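Local coordinates for polyhedrin (Orgyia pseudotsugata cypovirus 5, PDB 5A8U), which forms the major component of the crystalline viral occlusion bodies, or polyhedra, that shield the virus from the outside environment until insect larvae ingest them, at residues L36-G41 / G105-M110; Q44-Q49 / F65-N70; T51-G56 / V214-S219; Q115-W120 / Y195-G200. One frame throughout, in Å; residues are numbered along the deposited sequence.

Following the chain from the N terminus, strand 30-37 opens contact 1, which closes only when 105-110 arrives beside it at the start of strand 109-115. Nested inside that loop is contact 2, where the next strand, 43-50, meets the loop 65-70 that follows helix 60-63. Strand 53-58 then opens contact 3, which crosses both contacts 1 and 2 and closes late, at the end of helix 210-216. Contact 4, between 115-120 and 195-200, lies inside the loop of contact 3 and in series after contact 1. Contacts 1 and 2 share the six-stranded sheet; contacts 3 and 4 meet at Arg-196, bonded to Thr-51 and Glu-52, beside the three-stranded sheet.

Contact 1 (L36-G41 / G105-M110); sequences LKYTNG and GDPYAM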
# COMPACT_ATOMS: atom_id res chain seq x y z
N LEU A 36 -12.73 -5.69 -13.38
CA LEU A 36 -11.98 -6.30 -14.48
C LEU A 36 -12.77 -7.45 -15.06
O LEU A 36 -13.35 -8.23 -14.32
CB LEU A 36 -10.64 -6.80 -13.98
CG LEU A 36 -9.78 -5.66 -13.44
CD1 LEU A 36 -8.63 -6.20 -12.62
CD2 LEU A 36 -9.24 -4.83 -14.62
N LYS A 37 -12.80 -7.55 -16.39
CA LYS A 37 -13.63 -8.57 -17.03
C LYS A 37 -12.76 -9.58 -17.77
O LYS A 37 -11.82 -9.19 -18.47
CB LYS A 37 -14.60 -7.91 -18.00
CG LYS A 37 -15.37 -6.75 -17.37
CD LYS A 37 -16.58 -6.40 -18.23
CE LYS A 37 -17.58 -7.53 -18.19
NZ LYS A 37 -18.82 -7.20 -18.95
N TYR A 38 -13.10 -10.86 -17.61
CA TYR A 38 -12.33 -11.97 -18.16
C TYR A 38 -13.20 -12.75 -19.12
O TYR A 38 -14.42 -12.73 -19.02
CB TYR A 38 -11.76 -12.88 -17.04
CG TYR A 38 -10.93 -12.05 -16.08
CD1 TYR A 38 -11.54 -11.37 -15.03
CD2 TYR A 38 -9.56 -11.90 -16.27
CE1 TYR A 38 -10.81 -10.58 -14.19
CE2 TYR A 38 -8.82 -11.09 -15.43
CZ TYR A 38 -9.45 -10.44 -14.39
OH TYR A 38 -8.74 -9.66 -13.54
N THR A 39 -12.56 -13.42 -20.07
CA THR A 39 -13.30 -14.07 -21.16
C THR A 39 -14.08 -15.31 -20.71
O THR A 39 -14.91 -15.81 -21.45
CB THR A 39 -12.37 -14.42 -22.33
OG1 THR A 39 -11.32 -15.27 -21.87
CG2 THR A 39 -11.78 -13.13 -22.90
N ASN A 40 -13.82 -15.78 -19.49
CA ASN A 40 -14.63 -16.85 -18.90
C ASN A 40 -15.84 -16.32 -18.10
O ASN A 40 -16.55 -17.10 -17.46
CB ASN A 40 -13.76 -17.76 -18.03
CG ASN A 40 -13.14 -17.02 -16.87
OD1 ASN A 40 -13.42 -15.84 -16.64
ND2 ASN A 40 -12.31 -17.72 -16.10
N GLY A 41 -16.07 -15.02 -18.16
CA GLY A 41 -17.22 -14.40 -17.51
C GLY A 41 -16.91 -13.88 -16.11
O GLY A 41 -17.69 -13.13 -15.54
N GLY A 105 -6.65 -15.60 -17.83
CA GLY A 105 -6.69 -14.65 -16.72
C GLY A 105 -6.16 -13.27 -17.04
O GLY A 105 -5.96 -12.44 -16.14
N ASP A 106 -5.93 -12.99 -18.32
CA ASP A 106 -5.62 -11.62 -18.74
C ASP A 106 -6.92 -10.90 -19.09
O ASP A 106 -7.64 -11.32 -19.99
CB ASP A 106 -4.66 -11.59 -19.93
CG ASP A 106 -3.26 -12.08 -19.58
OD1 ASP A 106 -2.77 -11.75 -18.47
OD2 ASP A 106 -2.65 -12.79 -20.42
N PRO A 107 -7.25 -9.84 -18.34
CA PRO A 107 -8.59 -9.25 -18.54
C PRO A 107 -8.75 -8.64 -19.94
O PRO A 107 -7.76 -8.19 -20.50
CB PRO A 107 -8.65 -8.16 -17.47
CG PRO A 107 -7.21 -7.78 -17.22
CD PRO A 107 -6.44 -9.08 -17.36
N TYR A 108 -9.97 -8.62 -20.48
CA TYR A 108 -10.16 -8.07 -21.83
C TYR A 108 -10.75 -6.66 -21.80
O TYR A 108 -10.76 -5.96 -22.83
CB TYR A 108 -11.02 -9.00 -22.71
CG TYR A 108 -12.48 -8.98 -22.35
CD1 TYR A 108 -13.34 -8.05 -22.92
CD2 TYR A 108 -13.00 -9.86 -21.42
CE1 TYR A 108 -14.68 -8.01 -22.58
CE2 TYR A 108 -14.34 -9.82 -21.06
CZ TYR A 108 -15.18 -8.89 -21.64
OH TYR A 108 -16.51 -8.85 -21.27
N ALA A 109 -11.21 -6.25 -20.63
CA ALA A 109 -11.86 -4.95 -20.48
C ALA A 109 -11.96 -4.60 -19.01
O ALA A 109 -11.78 -5.46 -18.14
CB ALA A 109 -13.27 -4.98 -21.09
N MET A 110 -12.26 -3.33 -18.74
CA MET A 110 -12.50 -2.87 -17.39
C MET A 110 -13.62 -1.83 -17.39
O MET A 110 -13.81 -1.10 -18.36
CB MET A 110 -11.22 -2.28 -16.80
CG MET A 110 -11.40 -1.23 -15.72
SD MET A 110 -9.80 -0.44 -15.39
CE MET A 110 -9.33 -0.04 -17.02
O HOH W 1 -9.62 -13.15 -19.87
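Lys-37 and Tyr-108 cross their side chains obliquely where strands 30-37 and 109-115 come together as antiparallel neighbours. From the lysine backbone outward, CB lies 3.6 Å from Tyr-108 CE2 and also near Ala-109 O, CG stays close to that same oxygen, and CD moves on to the tyrosine hydroxyl. The chain bends at chi3 (68°), which places CE 3.5 Å from Tyr-108 OH. NZ ends near that hydroxyl too, but its polar partner is Ser-248 OG, through a weak hydrogen bond. Beneath this, the backbones are pinned twice: Lys-37 N gives to Ala-109 O (2.9 Å), and Lys-37 O receives Tyr-108 N (2.8 Å, N-H...O angle 155°).

On the other side of the sheet, Leu-36 CD2 packs on Met-110 CB. Past the strand pairing, the Tyr-38 ring lies alongside Pro-107, CE2 to CB 3.6 Å. Gly-105 O meets the edge of that ring, and Tyr-38 OH is hydrogen-bonded to Met-63 O and Gln-44 NE2. Beyond the strands, a water accepts from Thr-39 N and donates to Asp-106 O. The backbone bonds thus set the register; Lys-37 adds CB against the ring, CD and CE against its hydroxyl, and its ammonium contributes little.

Contact 2 (Q44-Q49 / F65-N70); sequences QVYNWQ and FPNYMN
Gln-44 OE1 is gripped by two asparagine amides from the loop 65-70. Asn-70 ND2 donates at 2.8 Å in a nearly straight bond (170°), and Asn-67 ND2 donates at 2.9 Å in a more bent one (143°); both lie in the carbonyl plane, on lone pairs. Gln-44 and Asn-67 meet tip to tip with their amide planes only 15° apart, whereas the Asn-70 amide is turned well away. With CG anti to the backbone N and an extended chain beyond it, the glutamine reaches off the strand into the loop. Its NE2 is engaged as well, by Lys-64 O and Tyr-38 OH, which should fix the amide's rotation.

Asn-67 also organises its own loop: OD1 accepts from Asn-70 N at 2.7 Å and, weakly, from Met-69 N. Tyr-46 points its hydroxyl at the Asn-67 amide, OH to ND2 3.3 Å, though that hydroxyl bonds to Leu-62 O.

Packing is thin outside this polar centre. Phe-65 CB sits 4.0 Å from Gln-44 NE2, and Met-69 CG approaches Tyr-46 CE1. Met-69 O and, weakly, Asn-70 OD1 bond Gln-61 of the second subunit, placing the loop at a subunit interface. OD1 of Asn-67 accepting from the backbone N three residues on, at Asn-70, is an Asx motif.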
# COMPACT_ATOMS: atom_id res chain seq x y z
N GLN A 44 -13.52 -9.37 -11.64
CA GLN A 44 -12.74 -9.13 -10.44
C GLN A 44 -12.93 -7.69 -10.03
O GLN A 44 -12.75 -6.78 -10.84
CB GLN A 44 -11.25 -9.42 -10.66
CG GLN A 44 -10.44 -9.33 -9.36
CD GLN A 44 -9.03 -9.89 -9.49
OE1 GLN A 44 -8.44 -10.32 -8.49
NE2 GLN A 44 -8.47 -9.88 -10.71
N VAL A 45 -13.28 -7.50 -8.76
CA VAL A 45 -13.66 -6.20 -8.23
C VAL A 45 -12.62 -5.69 -7.24
O VAL A 45 -12.16 -6.43 -6.36
CB VAL A 45 -14.99 -6.32 -7.46
CG1 VAL A 45 -15.40 -4.97 -6.81
CG2 VAL A 45 -16.09 -6.86 -8.41
N TYR A 46 -12.25 -4.43 -7.39
CA TYR A 46 -11.49 -3.71 -6.39
C TYR A 46 -12.24 -2.43 -6.09
O TYR A 46 -12.56 -1.67 -7.01
CB TYR A 46 -10.10 -3.33 -6.92
CG TYR A 46 -9.19 -4.52 -7.17
CD1 TYR A 46 -8.42 -5.04 -6.14
CD2 TYR A 46 -9.12 -5.11 -8.42
CE1 TYR A 46 -7.58 -6.14 -6.36
CE2 TYR A 46 -8.29 -6.19 -8.66
CZ TYR A 46 -7.54 -6.70 -7.62
OH TYR A 46 -6.70 -7.78 -7.85
N ASN A 47 -12.54 -2.20 -4.81
CA ASN A 47 -13.30 -1.04 -4.36
C ASN A 47 -12.53 -0.26 -3.28
O ASN A 47 -12.25 -0.78 -2.21
CB ASN A 47 -14.70 -1.47 -3.87
CG ASN A 47 -15.43 -0.36 -3.11
OD1 ASN A 47 -15.66 -0.48 -1.91
ND2 ASN A 47 -15.77 0.72 -3.80
N TRP A 48 -12.16 0.98 -3.62
CA TRP A 48 -11.50 1.90 -2.68
C TRP A 48 -12.51 2.94 -2.16
O TRP A 48 -13.40 3.37 -2.88
CB TRP A 48 -10.38 2.66 -3.39
CG TRP A 48 -9.20 1.87 -3.86
CD1 TRP A 48 -7.98 1.77 -3.25
CD2 TRP A 48 -9.09 1.15 -5.10
NE1 TRP A 48 -7.12 1.00 -4.02
CE2 TRP A 48 -7.79 0.61 -5.16
CE3 TRP A 48 -9.97 0.89 -6.15
CZ2 TRP A 48 -7.35 -0.17 -6.23
CZ3 TRP A 48 -9.53 0.12 -7.22
CH2 TRP A 48 -8.23 -0.40 -7.25
N GLN A 49 -12.35 3.36 -0.90
CA GLN A 49 -13.19 4.41 -0.34
C GLN A 49 -12.29 5.48 0.26
O GLN A 49 -11.14 5.21 0.61
CB GLN A 49 -14.07 3.85 0.78
CG GLN A 49 -14.95 2.70 0.41
CD GLN A 49 -15.75 2.18 1.59
OE1 GLN A 49 -16.51 2.93 2.22
NE2 GLN A 49 -15.56 0.90 1.92
N PHE A 65 -6.21 -12.59 -13.18
CA PHE A 65 -6.91 -13.53 -12.32
C PHE A 65 -6.40 -14.94 -12.64
O PHE A 65 -6.11 -15.23 -13.81
CB PHE A 65 -8.43 -13.45 -12.54
CG PHE A 65 -9.18 -14.43 -11.70
CD1 PHE A 65 -9.45 -14.14 -10.37
CD2 PHE A 65 -9.58 -15.65 -12.22
CE1 PHE A 65 -10.13 -15.05 -9.57
CE2 PHE A 65 -10.26 -16.57 -11.43
CZ PHE A 65 -10.54 -16.26 -10.10
N PRO A 66 -6.22 -15.79 -11.62
CA PRO A 66 -6.30 -15.51 -10.19
C PRO A 66 -5.05 -14.75 -9.73
O PRO A 66 -4.18 -14.46 -10.55
CB PRO A 66 -6.36 -16.91 -9.56
CG PRO A 66 -5.56 -17.77 -10.54
CD PRO A 66 -5.93 -17.22 -11.90
N ASN A 67 -4.97 -14.41 -8.45
CA ASN A 67 -3.78 -13.74 -7.94
C ASN A 67 -3.69 -13.89 -6.42
O ASN A 67 -4.52 -14.58 -5.82
CB ASN A 67 -3.79 -12.27 -8.36
CG ASN A 67 -5.00 -11.53 -7.87
OD1 ASN A 67 -5.40 -11.65 -6.72
ND2 ASN A 67 -5.61 -10.76 -8.76
N TYR A 68 -2.71 -13.25 -5.80
CA TYR A 68 -2.53 -13.44 -4.36
C TYR A 68 -3.70 -12.90 -3.54
O TYR A 68 -3.94 -13.36 -2.41
CB TYR A 68 -1.18 -12.85 -3.89
CG TYR A 68 -1.03 -11.35 -4.01
CD1 TYR A 68 -1.52 -10.50 -3.03
CD2 TYR A 68 -0.36 -10.78 -5.10
CE1 TYR A 68 -1.38 -9.13 -3.13
CE2 TYR A 68 -0.20 -9.40 -5.21
CZ TYR A 68 -0.72 -8.58 -4.22
OH TYR A 68 -0.57 -7.21 -4.29
N MET A 69 -4.42 -11.94 -4.12
CA MET A 69 -5.57 -11.33 -3.43
C MET A 69 -6.80 -12.22 -3.58
O MET A 69 -7.54 -12.42 -2.62
CB MET A 69 -5.85 -9.95 -4.03
CG MET A 69 -6.88 -9.12 -3.25
SD MET A 69 -6.26 -8.58 -1.63
CE MET A 69 -4.87 -7.57 -2.14
N ASN A 70 -7.00 -12.74 -4.78
CA ASN A 70 -8.16 -13.59 -5.07
C ASN A 70 -7.73 -14.85 -5.79
O ASN A 70 -7.69 -14.90 -7.02
CB ASN A 70 -9.14 -12.81 -5.94
CG ASN A 70 -9.64 -11.58 -5.23
OD1 ASN A 70 -10.19 -11.68 -4.14
ND2 ASN A 70 -9.44 -10.40 -5.84

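Contact 3 (T51-G56 / V214-S219); sequences TEVIAG and VASLIS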
# COMPACT_ATOMS: atom_id res chain seq x y z
N THR A 51 -12.44 10.01 1.88
CA THR A 51 -13.25 11.17 2.18
C THR A 51 -12.90 12.35 1.27
O THR A 51 -13.78 12.94 0.68
CB THR A 51 -13.06 11.57 3.64
OG1 THR A 51 -11.65 11.53 3.95
CG2 THR A 51 -13.81 10.61 4.54
N GLU A 52 -11.61 12.66 1.14
CA GLU A 52 -11.17 13.84 0.40
C GLU A 52 -10.47 13.47 -0.89
O GLU A 52 -10.52 14.19 -1.89
CB GLU A 52 -10.17 14.65 1.25
CG GLU A 52 -10.76 15.28 2.51
CD GLU A 52 -11.55 16.55 2.26
OE1 GLU A 52 -11.58 17.08 1.12
OE2 GLU A 52 -12.13 17.05 3.24
N VAL A 53 -9.77 12.35 -0.85
CA VAL A 53 -8.98 11.92 -1.98
C VAL A 53 -8.99 10.40 -2.02
O VAL A 53 -8.97 9.71 -0.99
CB VAL A 53 -7.54 12.45 -1.87
CG1 VAL A 53 -6.86 11.87 -0.65
CG2 VAL A 53 -6.75 12.14 -3.13
N ILE A 54 -9.07 9.88 -3.22
CA ILE A 54 -8.97 8.45 -3.38
C ILE A 54 -8.00 8.18 -4.53
O ILE A 54 -8.21 8.65 -5.64
CB ILE A 54 -10.36 7.85 -3.60
CG1 ILE A 54 -10.31 6.34 -3.54
CG2 ILE A 54 -10.91 8.28 -4.91
CD1 ILE A 54 -11.70 5.76 -3.44
N ALA A 55 -6.94 7.44 -4.23
CA ALA A 55 -5.84 7.25 -5.16
C ALA A 55 -5.41 5.80 -5.02
O ALA A 55 -5.52 5.21 -3.95
CB ALA A 55 -4.68 8.17 -4.79
N GLY A 56 -4.87 5.24 -6.10
CA GLY A 56 -4.49 3.85 -6.03
C GLY A 56 -3.96 3.39 -7.37
O GLY A 56 -3.83 4.19 -8.31
N VAL A 214 -3.72 13.57 4.82
CA VAL A 214 -2.70 12.61 4.50
C VAL A 214 -3.12 11.24 5.03
O VAL A 214 -3.07 10.25 4.31
CB VAL A 214 -1.31 13.05 5.03
CG1 VAL A 214 -0.28 11.94 4.86
CG2 VAL A 214 -0.84 14.33 4.30
N ALA A 215 -3.56 11.18 6.29
CA ALA A 215 -3.97 9.89 6.87
C ALA A 215 -5.08 9.20 6.06
O ALA A 215 -5.08 7.98 5.91
CB ALA A 215 -4.43 10.09 8.32
N SER A 216 -6.00 10.00 5.53
CA SER A 216 -7.18 9.44 4.85
C SER A 216 -6.82 8.68 3.58
O SER A 216 -7.61 7.90 3.06
CB SER A 216 -8.16 10.56 4.52
OG SER A 216 -7.69 11.31 3.41
N LEU A 217 -5.63 8.93 3.05
CA LEU A 217 -5.20 8.30 1.79
C LEU A 217 -5.17 6.76 1.89
O LEU A 217 -5.43 6.07 0.91
CB LEU A 217 -3.81 8.82 1.37
CG LEU A 217 -3.29 8.41 -0.01
CD1 LEU A 217 -4.13 9.06 -1.10
CD2 LEU A 217 -1.82 8.77 -0.19
N ILE A 218 -4.88 6.24 3.09
CA ILE A 218 -4.71 4.81 3.26
C ILE A 218 -5.41 4.21 4.47
O ILE A 218 -5.13 3.08 4.84
CB ILE A 218 -3.19 4.40 3.30
CG1 ILE A 218 -2.48 4.97 4.53
CG2 ILE A 218 -2.48 4.86 2.03
CD1 ILE A 218 -1.02 4.54 4.61
N SER A 219 -6.32 4.96 5.10
CA SER A 219 -6.96 4.48 6.33
C SER A 219 -8.35 3.86 6.11
O SER A 219 -9.14 3.73 7.06
CB SER A 219 -7.04 5.59 7.37
OG SER A 219 -7.85 6.66 6.89
O HOH W 2 -9.54 10.49 1.49
O HOH W 3 -6.82 6.19 -1.42
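Leu-217 sets one methyl, CD1, against two side chains of strand 53-58: it lies 3.8 Å from Ala-55 CB and 3.9 Å from Val-53 CG1. Its CG is anti to the backbone N (chi1 -172°), and with chi2 at 69° the CD1 branch is turned onto the strand. Val-53 and Leu-217 run obliquely to one another. Val-53 CG1 sits between its own backbone N and carbonyl carbon, and from there it also comes near Ser-216 OG. The Leu-217 contacts with Val-53 and Ala-55 are methyl to methyl, and they make up the close-packed part, on the side of the strand that carries Val-53 and Ala-55.

In fold terms, the end of helix 210-216 is laid against strand 53-58, an outermost strand of the three-stranded antiparallel sheet within this chain. The place is also a trimer interface: Ala-215 and Ile-218 of the third subunit pack on Val-53 and Ala-55, and that Ile-218 also packs on Leu-217.

The remainder is wet. Thr-51 OG1 meets Ser-216 CB at 3.7 Å, and the rest of the link runs through water, once to a serine hydroxyl and once backbone to backbone. One water accepts from both Thr-51 N and Val-53 N and donates to Ser-216 OG at 2.8 Å; that hydroxyl also bonds to Ala-213 O in its own helix. A second water accepts from Ala-55 N at 3.1 Å and lies 2.7 Å from Leu-217 O, to which it can donate.

Contact 4 (Q115-W120 / Y195-G200); sequences QGSVDW and YRYRVG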
# COMPACT_ATOMS: atom_id res chain seq x y z
N GLN A 115 -18.12 7.09 -7.65
CA GLN A 115 -19.41 7.47 -7.06
C GLN A 115 -19.26 8.36 -5.81
O GLN A 115 -18.38 8.13 -4.98
CB GLN A 115 -20.22 6.21 -6.74
CG GLN A 115 -21.48 6.47 -5.90
CD GLN A 115 -22.33 5.23 -5.72
OE1 GLN A 115 -22.17 4.24 -6.44
NE2 GLN A 115 -23.25 5.27 -4.75
N GLY A 116 -20.12 9.37 -5.69
CA GLY A 116 -20.08 10.24 -4.52
C GLY A 116 -20.16 11.68 -4.98
O GLY A 116 -20.42 11.92 -6.16
N SER A 117 -19.92 12.63 -4.08
CA SER A 117 -19.87 14.04 -4.47
C SER A 117 -18.43 14.35 -4.86
O SER A 117 -17.59 14.71 -4.02
CB SER A 117 -20.35 14.94 -3.34
OG SER A 117 -20.32 16.30 -3.74
N VAL A 118 -18.16 14.19 -6.16
CA VAL A 118 -16.80 14.15 -6.69
C VAL A 118 -16.54 15.35 -7.58
O VAL A 118 -17.43 15.82 -8.28
CB VAL A 118 -16.61 12.83 -7.48
CG1 VAL A 118 -15.32 12.85 -8.36
CG2 VAL A 118 -16.66 11.63 -6.51
N ASP A 119 -15.33 15.89 -7.52
CA ASP A 119 -14.88 16.89 -8.49
C ASP A 119 -14.64 16.16 -9.81
O ASP A 119 -13.50 15.80 -10.11
CB ASP A 119 -13.60 17.57 -7.97
CG ASP A 119 -13.12 18.73 -8.86
OD1 ASP A 119 -13.84 19.10 -9.81
OD2 ASP A 119 -12.04 19.31 -8.59
N TRP A 120 -15.70 15.90 -10.57
CA TRP A 120 -15.60 15.04 -11.75
C TRP A 120 -14.51 15.44 -12.74
O TRP A 120 -13.80 14.58 -13.24
CB TRP A 120 -16.94 14.93 -12.49
CG TRP A 120 -18.07 14.63 -11.56
CD1 TRP A 120 -19.01 15.51 -11.10
CD2 TRP A 120 -18.38 13.36 -10.96
NE1 TRP A 120 -19.90 14.87 -10.26
CE2 TRP A 120 -19.52 13.55 -10.15
CE3 TRP A 120 -17.80 12.09 -11.02
CZ2 TRP A 120 -20.11 12.52 -9.41
CZ3 TRP A 120 -18.39 11.06 -10.28
CH2 TRP A 120 -19.52 11.29 -9.50
N TYR A 195 -11.06 12.97 -6.58
CA TYR A 195 -11.08 14.06 -5.63
C TYR A 195 -12.48 14.50 -5.22
O TYR A 195 -13.39 14.58 -6.05
CB TYR A 195 -10.34 15.27 -6.22
CG TYR A 195 -8.89 15.00 -6.55
CD1 TYR A 195 -8.52 14.49 -7.79
CD2 TYR A 195 -7.88 15.27 -5.63
CE1 TYR A 195 -7.20 14.24 -8.10
CE2 TYR A 195 -6.56 15.04 -5.93
CZ TYR A 195 -6.22 14.53 -7.16
OH TYR A 195 -4.91 14.29 -7.48
N ARG A 196 -12.63 14.82 -3.94
CA ARG A 196 -13.84 15.38 -3.37
C ARG A 196 -14.27 16.67 -4.05
O ARG A 196 -13.45 17.58 -4.25
CB ARG A 196 -13.57 15.63 -1.87
CG ARG A 196 -14.50 16.60 -1.16
CD ARG A 196 -15.86 16.01 -0.89
NE ARG A 196 -15.81 14.72 -0.19
CZ ARG A 196 -16.89 13.99 0.02
NH1 ARG A 196 -18.07 14.43 -0.41
NH2 ARG A 196 -16.82 12.82 0.66
N TYR A 197 -15.56 16.77 -4.38
CA TYR A 197 -16.13 18.06 -4.74
C TYR A 197 -16.31 18.87 -3.46
O TYR A 197 -16.92 18.43 -2.48
CB TYR A 197 -17.49 17.88 -5.41
CG TYR A 197 -18.17 19.19 -5.74
CD1 TYR A 197 -17.64 20.04 -6.69
CD2 TYR A 197 -19.33 19.59 -5.07
CE1 TYR A 197 -18.25 21.25 -7.00
CE2 TYR A 197 -19.96 20.79 -5.37
CZ TYR A 197 -19.41 21.62 -6.33
OH TYR A 197 -20.03 22.81 -6.65
N ARG A 198 -15.78 20.08 -3.48
CA ARG A 198 -15.83 20.93 -2.30
C ARG A 198 -16.91 21.97 -2.48
O ARG A 198 -17.08 22.52 -3.57
CB ARG A 198 -14.47 21.59 -2.09
CG ARG A 198 -13.40 20.61 -1.58
CD ARG A 198 -13.49 20.42 -0.06
NE ARG A 198 -13.25 21.69 0.62
CZ ARG A 198 -14.19 22.42 1.22
NH1 ARG A 198 -15.45 22.00 1.30
NH2 ARG A 198 -13.85 23.59 1.76
N VAL A 199 -17.64 22.26 -1.41
CA VAL A 199 -18.73 23.25 -1.49
C VAL A 199 -18.29 24.62 -0.99
O VAL A 199 -19.09 25.55 -0.89
CB VAL A 199 -19.98 22.78 -0.72
CG1 VAL A 199 -20.58 21.56 -1.40
CG2 VAL A 199 -19.65 22.46 0.74
N GLY A 200 -17.00 24.73 -0.67
CA GLY A 200 -16.41 25.98 -0.23
C GLY A 200 -14.97 26.09 -0.68
O GLY A 200 -14.44 25.17 -1.33
O HOH W 4 -18.92 17.11 -1.51
O HOH W 5 -11.99 13.56 -9.23
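Ser-117 and Asp-119 on one segment and Tyr-195 and Tyr-197 on the other are tied by two backbone bonds, and Val-118 and Arg-196 between them form a single isolated beta bridge. Tyr-197 N gives to Ser-117 O at 2.9 Å, and Asp-119 N gives to Tyr-195 O at 2.8 Å, with the N-H...O angles at 162° and 154°. Asp-119 is the centre of an inverse gamma turn, closed by a weak bond from Trp-120 N to Val-118 O, so the 115-120 segment bends away soon after the bridge. The bridge joins the loop after strand 109-115 to the end of strand 189-195, and so links the large antiparallel sheet with the three-stranded one.

Tyr-195 O also takes a CA-H...O contact from Val-118, whose CG1 stands 3.5 Å from the same oxygen. Tyr-197 CB rests on the Val-118 carbonyl carbon, and Ser-117 OG meets the edge of the tyrosine ring. Ser-117 OG is anti to its backbone N (chi1 -179°), beside Tyr-197 CB at 3.6 Å.

The Arg-196 chain is bent at chi2 and chi3; NH1 lies 3.7 Å from Ser-117 CB, and the guanidinium is bonded to Thr-51 O, Arg-23 O and Ser-28 OG. The Tyr-195 ring makes a cation-pi contact with Arg-211 of the third subunit. One water draws the polar groups together: it accepts from Ser-117 OG and, in the plane of the guanidinium, from Arg-196 NH1, and donates to Tyr-197 O at 2.6 Å.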